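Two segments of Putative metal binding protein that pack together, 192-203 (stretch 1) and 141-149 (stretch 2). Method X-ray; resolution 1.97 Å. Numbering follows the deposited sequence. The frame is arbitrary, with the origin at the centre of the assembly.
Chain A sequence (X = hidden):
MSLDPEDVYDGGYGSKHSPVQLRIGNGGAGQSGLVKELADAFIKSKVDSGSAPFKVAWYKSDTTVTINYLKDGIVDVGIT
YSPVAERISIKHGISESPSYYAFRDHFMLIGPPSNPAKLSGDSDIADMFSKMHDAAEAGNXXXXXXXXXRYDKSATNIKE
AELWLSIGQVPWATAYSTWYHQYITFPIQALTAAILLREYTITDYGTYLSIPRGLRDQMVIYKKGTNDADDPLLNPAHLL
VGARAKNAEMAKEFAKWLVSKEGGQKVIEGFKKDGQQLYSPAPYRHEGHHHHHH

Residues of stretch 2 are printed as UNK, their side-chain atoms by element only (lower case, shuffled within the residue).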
# COMPACT_ATOMS: atom_id res chain seq x y z
N THR A 192 -2.01 -13.04 -9.00
CA THR A 192 -2.17 -14.40 -9.49
C THR A 192 -2.46 -14.39 -10.99
O THR A 192 -1.90 -15.18 -11.76
CB THR A 192 -3.33 -15.11 -8.75
OG1 THR A 192 -3.02 -15.21 -7.36
CG2 THR A 192 -3.55 -16.51 -9.32
N ALA A 193 -3.33 -13.47 -11.41
CA ALA A 193 -3.69 -13.34 -12.81
C ALA A 193 -2.50 -12.93 -13.66
O ALA A 193 -2.29 -13.47 -14.74
CB ALA A 193 -4.82 -12.33 -12.98
N ALA A 194 -1.71 -11.96 -13.18
CA ALA A 194 -0.55 -11.49 -13.93
C ALA A 194 0.43 -12.63 -14.17
O ALA A 194 1.02 -12.75 -15.25
CB ALA A 194 0.16 -10.37 -13.17
N ILE A 195 0.62 -13.45 -13.15
CA ILE A 195 1.54 -14.58 -13.24
C ILE A 195 1.03 -15.63 -14.21
O ILE A 195 1.78 -16.10 -15.06
CB ILE A 195 1.76 -15.19 -11.84
CG1 ILE A 195 2.51 -14.18 -10.97
CG2 ILE A 195 2.56 -16.48 -11.93
CD1 ILE A 195 2.43 -14.49 -9.48
N LEU A 196 -0.25 -15.99 -14.08
CA LEU A 196 -0.85 -17.00 -14.95
C LEU A 196 -0.88 -16.55 -16.41
O LEU A 196 -0.72 -17.36 -17.32
CB LEU A 196 -2.29 -17.31 -14.52
CG LEU A 196 -2.51 -18.04 -13.19
CD1 LEU A 196 -4.01 -18.22 -12.94
CD2 LEU A 196 -1.83 -19.39 -13.24
N LEU A 197 -1.07 -15.25 -16.62
CA LEU A 197 -1.15 -14.70 -17.97
C LEU A 197 0.20 -14.28 -18.53
O LEU A 197 0.27 -13.84 -19.68
CB LEU A 197 -2.08 -13.49 -17.97
CG LEU A 197 -3.53 -13.74 -17.54
CD1 LEU A 197 -4.16 -12.42 -17.15
CD2 LEU A 197 -4.31 -14.42 -18.67
N ARG A 198 1.25 -14.40 -17.73
CA ARG A 198 2.59 -14.00 -18.15
C ARG A 198 2.67 -12.51 -18.46
O ARG A 198 3.16 -12.11 -19.52
CB ARG A 198 3.05 -14.81 -19.36
CG ARG A 198 3.22 -16.30 -19.07
CD ARG A 198 3.73 -17.04 -20.30
NE ARG A 198 2.72 -17.10 -21.34
CZ ARG A 198 2.95 -17.45 -22.60
NH1 ARG A 198 4.19 -17.77 -22.99
NH2 ARG A 198 1.96 -17.47 -23.48
N GLU A 199 2.19 -11.68 -17.54
CA GLU A 199 2.22 -10.24 -17.72
C GLU A 199 3.01 -9.58 -16.60
O GLU A 199 3.19 -10.15 -15.52
CB GLU A 199 0.79 -9.67 -17.72
CG GLU A 199 -0.15 -10.34 -18.70
CD GLU A 199 -1.55 -9.75 -18.70
OE1 GLU A 199 -1.97 -9.13 -17.69
OE2 GLU A 199 -2.25 -9.93 -19.71
N TYR A 200 3.51 -8.38 -16.88
CA TYR A 200 4.24 -7.62 -15.88
C TYR A 200 3.16 -6.88 -15.09
O TYR A 200 2.07 -6.64 -15.61
CB TYR A 200 5.16 -6.59 -16.53
CG TYR A 200 6.31 -7.18 -17.31
CD1 TYR A 200 7.60 -7.22 -16.77
CD2 TYR A 200 6.12 -7.66 -18.61
CE1 TYR A 200 8.68 -7.72 -17.52
CE2 TYR A 200 7.19 -8.16 -19.36
CZ TYR A 200 8.46 -8.19 -18.81
OH TYR A 200 9.52 -8.66 -19.56
N THR A 201 3.47 -6.54 -13.84
CA THR A 201 2.52 -5.80 -13.04
C THR A 201 3.20 -5.23 -11.80
O THR A 201 4.22 -5.74 -11.35
CB THR A 201 1.35 -6.69 -12.56
OG1 THR A 201 0.32 -5.85 -12.03
CG2 THR A 201 1.81 -7.66 -11.47
N ILE A 202 2.63 -4.14 -11.29
CA ILE A 202 3.14 -3.55 -10.06
C ILE A 202 2.24 -4.17 -9.00
O ILE A 202 1.02 -4.20 -9.16
CB ILE A 202 2.98 -2.01 -10.05
CG1 ILE A 202 4.04 -1.38 -10.98
CG2 ILE A 202 3.10 -1.48 -8.63
CD1 ILE A 202 5.48 -1.52 -10.49
N THR A 203 2.87 -4.69 -7.95
CA THR A 203 2.16 -5.33 -6.86
C THR A 203 2.87 -4.88 -5.58
O THR A 203 3.74 -4.01 -5.62
CB THR A 203 2.19 -6.89 -7.00
OG1 THR A 203 1.42 -7.50 -5.96
CG2 THR A 203 3.62 -7.42 -6.93
N UNK A 141 6.99 -10.12 -29.66
CA UNK A 141 7.80 -10.87 -28.72
C UNK A 141 7.00 -12.07 -28.26
O UNK A 141 5.78 -12.12 -28.45
c UNK A 141 8.17 -10.03 -27.48
o UNK A 141 6.97 -9.68 -26.77
c UNK A 141 8.91 -8.77 -27.89
N UNK A 142 7.68 -13.03 -27.66
CA UNK A 142 7.01 -14.21 -27.16
C UNK A 142 7.36 -14.45 -25.70
O UNK A 142 8.50 -14.76 -25.37
c UNK A 142 4.04 -16.73 -26.91
c UNK A 142 4.96 -16.15 -27.97
c UNK A 142 7.37 -15.45 -27.99
n UNK A 142 2.67 -16.16 -27.01
c UNK A 142 6.41 -16.61 -27.76
N UNK A 143 6.39 -14.27 -24.80
CA UNK A 143 5.03 -13.86 -25.16
C UNK A 143 4.96 -12.35 -25.40
O UNK A 143 5.96 -11.65 -25.26
c UNK A 143 6.49 -14.56 -23.36
c UNK A 143 5.19 -14.01 -22.82
c UNK A 143 4.22 -14.29 -23.94
N UNK A 144 3.79 -11.83 -25.81
CA UNK A 144 3.75 -10.39 -26.03
C UNK A 144 3.88 -9.67 -24.68
O UNK A 144 3.51 -10.21 -23.64
c UNK A 144 1.55 -11.25 -26.04
c UNK A 144 2.48 -12.45 -26.07
c UNK A 144 2.39 -10.17 -26.68
N UNK A 145 4.43 -8.46 -24.70
CA UNK A 145 4.59 -7.69 -23.47
C UNK A 145 3.25 -7.05 -23.11
O UNK A 145 2.72 -6.25 -23.87
c UNK A 145 5.65 -6.58 -23.65
c UNK A 145 5.72 -5.71 -22.41
c UNK A 145 7.00 -7.22 -23.94
N UNK A 146 2.71 -7.43 -21.96
CA UNK A 146 1.45 -6.88 -21.46
C UNK A 146 1.64 -6.45 -20.00
O UNK A 146 2.46 -7.02 -19.28
c UNK A 146 -1.04 -9.37 -23.17
n UNK A 146 -2.28 -9.12 -22.44
c UNK A 146 0.32 -7.91 -21.60
c UNK A 146 -3.24 -8.30 -22.86
n UNK A 146 -4.34 -8.15 -22.14
c UNK A 146 -0.06 -8.22 -23.07
n UNK A 146 -3.10 -7.63 -24.00
N UNK A 147 0.89 -5.43 -19.58
CA UNK A 147 0.98 -4.91 -18.21
C UNK A 147 -0.39 -4.95 -17.56
O UNK A 147 -1.35 -4.38 -18.10
c UNK A 147 1.63 -2.87 -16.86
c UNK A 147 0.57 -2.20 -16.27
c UNK A 147 2.81 -3.03 -16.14
c UNK A 147 1.49 -3.47 -18.22
c UNK A 147 2.92 -2.53 -14.85
c UNK A 147 0.68 -1.69 -14.97
c UNK A 147 1.87 -1.86 -14.27
N UNK A 148 -0.49 -5.59 -16.39
CA UNK A 148 -1.77 -5.70 -15.68
C UNK A 148 -2.01 -4.58 -14.68
O UNK A 148 -1.23 -4.36 -13.74
c UNK A 148 -3.32 -9.00 -14.35
c UNK A 148 -3.54 -6.88 -13.02
c UNK A 148 -1.87 -7.06 -14.96
c UNK A 148 -3.25 -7.48 -14.41
N UNK A 149 -3.11 -3.87 -14.89
CA UNK A 149 -3.50 -2.77 -14.01
C UNK A 149 -4.81 -3.12 -13.30
O UNK A 149 -5.77 -3.57 -13.92
c UNK A 149 -3.69 -1.48 -14.83
o UNK A 149 -4.37 -0.48 -14.09
O HOH W 1 4.32 -9.67 -20.93
O HOH W 2 1.63 -11.94 -22.07
O HOH W 3 -0.32 -2.85 -11.38

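Position 141 carries three side-chain atoms, a carbon bearing one oxygen and one carbon, and none touches stretch 1. That beta-branched hydroxyl is Thr141. Its OG1 donates a hydrogen bond to the backbone O of position 143, 2.7 Å away, a bond that ties position 141 to the backbone two residues on.

Position 142 has four carbons in a row ending in nitrogen. Its CA-to-CB bond points away from stretch 1, yet its end comes nearer, leaving the nitrogen 3.8 Å from Arg198 NH2. The residue is Lys142. Two like charges this close offer no attraction, and both residues are exposed.

At position 143 three carbons close a ring onto the backbone nitrogen, and the peptide bond before it is cis. Its CA-to-CB bond points toward stretch 1, and CB lies over one face of the Arg198 guanidinium, 3.6 Å from Arg198 NH1. This is Pro143.

Position 144 repeats the three-carbon ring, which touches nothing on stretch 1, and is Pro144. It makes no direct contact, but its backbone O is linked through water 1 to Arg198 O. Water 1 donates to Pro144 O (2.9 Å) and to Arg198 O (3.0 Å) and accepts from the backbone N of position 146 (2.9 Å), filling the gap before the chains are close enough to pair directly.

Position 145 shows one carbon carrying two more. One of the two end carbons sits 4.2 Å from Tyr200 CE2, a modest apolar contact. The fork is that of Val145.

Position 146 runs three carbons, a nitrogen, then a carbon with two further nitrogens. The nitrogen within the chain donates to Glu199 OE2 at 2.8 Å, a hydrogen bond within a salt bridge, and the carboxylate oxygen lies at the guanidinium edge, near its plane, where an N-H can reach it. This is Arg146.

Position 147 has one carbon and then a six-carbon ring, with no oxygen. Ring carbons lie 4.3 Å from Tyr200 CB, 3.8 Å from Thr201 CA and 4.0 Å from Ile202 CG1, so the ring lies along three successive residues, Tyr200 to Ile202. It is Phe147.

Position 148 has four carbons forked at the second. It has the largest covered area in the contact. One end carbon reaches back to the helix, 3.9 Å from both Ala193 CB and Ala194 CB. This is Leu148. Small helical side chains here meet a long branched one from the strand.

Position 149 has one carbon and one oxygen; it points away and does not touch stretch 1. It is Ser149.

The contact works by parallel pairing with layers added around it. Tyr200 N donates to Arg146 O at 3.0 Å, and Leu148 N donates to Tyr200 O at 2.9 Å, so Tyr200 is held through both its backbone polar atoms. Thr201 OG1 then donates to Leu148 O at 2.7 Å, a side chain extending the backbone ladder. The paired Tyr200 and Phe147 share one sheet face, while Leu148 on the other meets the helix. Arg198, with positive phi in a Schellman motif, ends that helix and leads the chain into the strand. The rules to read are parallel backbone pairing, apolar cover on both sheet faces, and a salt bridge beside the start of the pairing.

Stretch 2, residues 141-149: TKPPVRFLS
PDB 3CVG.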